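Local coordinates for predicted ATPase of the ABC class (Vibrio vulnificus, PDB 5D6A), which probably binds and hydrolyses ATP as an ABC-class ATPase, and binds the non-hydrolysable ATP analogue AMP-PNP, at residues A300-A305 with E362-T367. Residues are numbered along the deposited sequence; the frame is centred on the assembly and turned at random.
Sequences AMKIRA and EDTSAT. With ANP (phosphoaminophosphonic acid-adenylate ester), chain C.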
# COMPACT_ATOMS: atom_id res chain seq x y z
N ALA A 300 -2.15 1.92 22.41
CA ALA A 300 -2.17 0.60 21.78
C ALA A 300 -1.62 0.62 20.36
O ALA A 300 -2.09 1.39 19.52
CB ALA A 300 -3.59 0.04 21.79
N MSE A 301 -0.63 -0.23 20.10
CA MSE A 301 0.02 -0.31 18.78
C MSE A 301 -0.13 -1.67 18.18
O MSE A 301 0.23 -2.67 18.79
CB MSE A 301 1.51 -0.02 18.96
CG MSE A 301 2.34 -0.25 17.69
SE MSE A 301 1.81 0.97 16.23
CE MSE A 301 2.41 2.64 17.07
N LYS A 302 -0.66 -1.72 16.96
CA LYS A 302 -0.80 -2.99 16.26
C LYS A 302 0.47 -3.23 15.48
O LYS A 302 0.89 -2.39 14.69
CB LYS A 302 -2.01 -3.00 15.33
CG LYS A 302 -2.22 -4.34 14.62
CD LYS A 302 -3.62 -4.45 14.05
CE LYS A 302 -3.90 -5.81 13.42
NZ LYS A 302 -3.09 -6.08 12.20
N ILE A 303 1.09 -4.37 15.74
CA ILE A 303 2.32 -4.72 15.06
C ILE A 303 2.07 -5.88 14.11
O ILE A 303 1.26 -6.76 14.39
CB ILE A 303 3.46 -5.05 16.06
CG1 ILE A 303 3.12 -6.29 16.90
CG2 ILE A 303 3.71 -3.86 16.98
CD1 ILE A 303 4.20 -6.66 17.89
N ARG A 304 2.76 -5.84 12.98
CA ARG A 304 2.65 -6.86 11.96
C ARG A 304 4.01 -7.01 11.30
O ARG A 304 4.97 -6.35 11.70
CB ARG A 304 1.59 -6.46 10.92
CG ARG A 304 1.88 -5.14 10.21
CD ARG A 304 0.79 -4.80 9.21
NE ARG A 304 0.68 -5.80 8.15
CZ ARG A 304 -0.27 -5.81 7.22
NH1 ARG A 304 -0.28 -6.77 6.30
NH2 ARG A 304 -1.22 -4.88 7.20
N ALA A 305 4.09 -7.87 10.29
CA ALA A 305 5.34 -8.08 9.59
C ALA A 305 5.50 -7.05 8.47
O ALA A 305 4.56 -6.77 7.74
CB ALA A 305 5.40 -9.48 9.03
N GLU A 362 -2.60 -13.00 13.90
CA GLU A 362 -1.86 -14.14 13.37
C GLU A 362 -1.88 -14.22 11.84
O GLU A 362 -0.95 -14.74 11.23
CB GLU A 362 -2.39 -15.43 13.99
CG GLU A 362 -1.55 -16.67 13.69
CD GLU A 362 -2.02 -17.90 14.44
OE1 GLU A 362 -3.23 -18.01 14.75
OE2 GLU A 362 -1.17 -18.78 14.72
N ASP A 363 -2.94 -13.70 11.22
CA ASP A 363 -3.06 -13.72 9.77
C ASP A 363 -2.18 -12.67 9.06
O ASP A 363 -1.98 -12.75 7.85
CB ASP A 363 -4.52 -13.60 9.34
CG ASP A 363 -5.35 -14.83 9.72
OD1 ASP A 363 -4.80 -15.76 10.34
OD2 ASP A 363 -6.56 -14.86 9.38
N THR A 364 -1.67 -11.70 9.81
CA THR A 364 -0.80 -10.69 9.23
C THR A 364 0.52 -10.61 10.01
O THR A 364 1.07 -9.53 10.22
CB THR A 364 -1.46 -9.29 9.22
OG1 THR A 364 -1.63 -8.82 10.57
CG2 THR A 364 -2.81 -9.34 8.51
N SER A 365 1.04 -11.77 10.43
CA SER A 365 2.28 -11.83 11.19
C SER A 365 3.17 -12.99 10.76
O SER A 365 2.73 -13.91 10.06
CB SER A 365 1.98 -11.95 12.68
OG SER A 365 1.29 -10.80 13.15
N ALA A 366 4.43 -12.94 11.20
CA ALA A 366 5.40 -13.97 10.89
C ALA A 366 5.22 -15.14 11.84
O ALA A 366 5.42 -15.01 13.05
CB ALA A 366 6.82 -13.42 11.00
N THR A 367 4.84 -16.29 11.29
CA THR A 367 4.63 -17.50 12.09
C THR A 367 5.87 -17.85 12.91
O THR A 367 5.76 -18.21 14.08
CB THR A 367 4.26 -18.69 11.18
OG1 THR A 367 3.15 -18.34 10.35
CG2 THR A 367 3.91 -19.93 12.01
PG ANP C . -9.04 -13.08 10.74
O1G ANP C . -8.79 -12.32 12.02
O2G ANP C . -8.18 -12.61 9.59
O3G ANP C . -9.04 -14.58 10.96
PB ANP C . -12.04 -13.69 10.62
O1B ANP C . -12.16 -13.84 12.11
O2B ANP C . -11.86 -14.95 9.80
N3B ANP C . -10.67 -12.64 10.28
PA ANP C . -13.48 -11.45 9.69
O1A ANP C . -13.95 -10.60 10.83
O2A ANP C . -12.20 -11.08 8.98
O3A ANP C . -13.41 -12.99 10.15
O5' ANP C . -14.64 -11.50 8.57
C5' ANP C . -15.97 -11.85 8.92
C4' ANP C . -16.94 -11.29 7.89
O4' ANP C . -18.23 -11.17 8.49
C3' ANP C . -16.56 -9.90 7.40
O3' ANP C . -16.88 -9.77 6.00
C2' ANP C . -17.39 -8.96 8.24
O2' ANP C . -17.78 -7.79 7.51
C1' ANP C . -18.59 -9.80 8.67
N9 ANP C . -18.96 -9.55 10.08
C8 ANP C . -18.12 -9.50 11.14
N7 ANP C . -18.82 -9.26 12.28
C5 ANP C . -20.12 -9.15 11.96
C6 ANP C . -21.39 -8.90 12.68
N6 ANP C . -21.40 -8.70 14.02
N1 ANP C . -22.53 -8.87 11.95
C2 ANP C . -22.54 -9.06 10.62
N3 ANP C . -21.42 -9.29 9.91
C4 ANP C . -20.20 -9.35 10.51
O HOH W 1 -0.37 -8.60 13.22
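Water 1 joins Ile303 to Thr364 and Ser365: it donates to Ile303 O at 2.7 Å and is hydrogen-bonded to Ser365 OG at 2.8 Å and to Thr364 OG1 at 2.9 Å. With chi1 at 67°, OG1 lies between the backbone N and the carbonyl carbon of Thr364, on the side of the water. Ser365 OG is also bonded to Asp361 O and to Gln343 of helix 339-352, which fixes this hydroxyl from outside the contact. The direct link between the backbones is weak, Ala305 N reaching Thr364 O at 3.4 Å with an N-H...O angle of 158°. Arg304 CB packs by the same carbonyl oxygen. Beyond that carbon the arginine chain bends at chi3 (-62°), and its guanidinium lies with one face against Thr364 CB, which stands 3.8 Å above the plane and offset toward the rim. Lys302 comes in from the strand as a long chain, straight until chi4, and crosses the threonine side chain at about a right angle; NZ ends 3.5 Å from Thr364 OG1, while its salt bridge is with Glu501, which also forms a long, weak ion pair with Arg304. CB of Ala305 is directed toward segment 362-367 and lies 4.2 Å from Ala366 N, at the N-cap of helix 367-370; that amide is bonded to Gln343. Strand 301-302 is an outermost strand of the mixed sheet, parallel to 357-361, so the contact ties the chain leaving this edge strand to the loop leaving its neighbour. Asp363 faces the terminal phosphate of AMP-PNP and packs on Ala366 of the second subunit, and Thr367 OG1 is hydrogen-bonded to Thr367 OG1 of that subunit. Strand 357-361, ending in Asp361-Glu362, and this interface loop are consistent with the Walker B strand and D-loop of ABC ATPases.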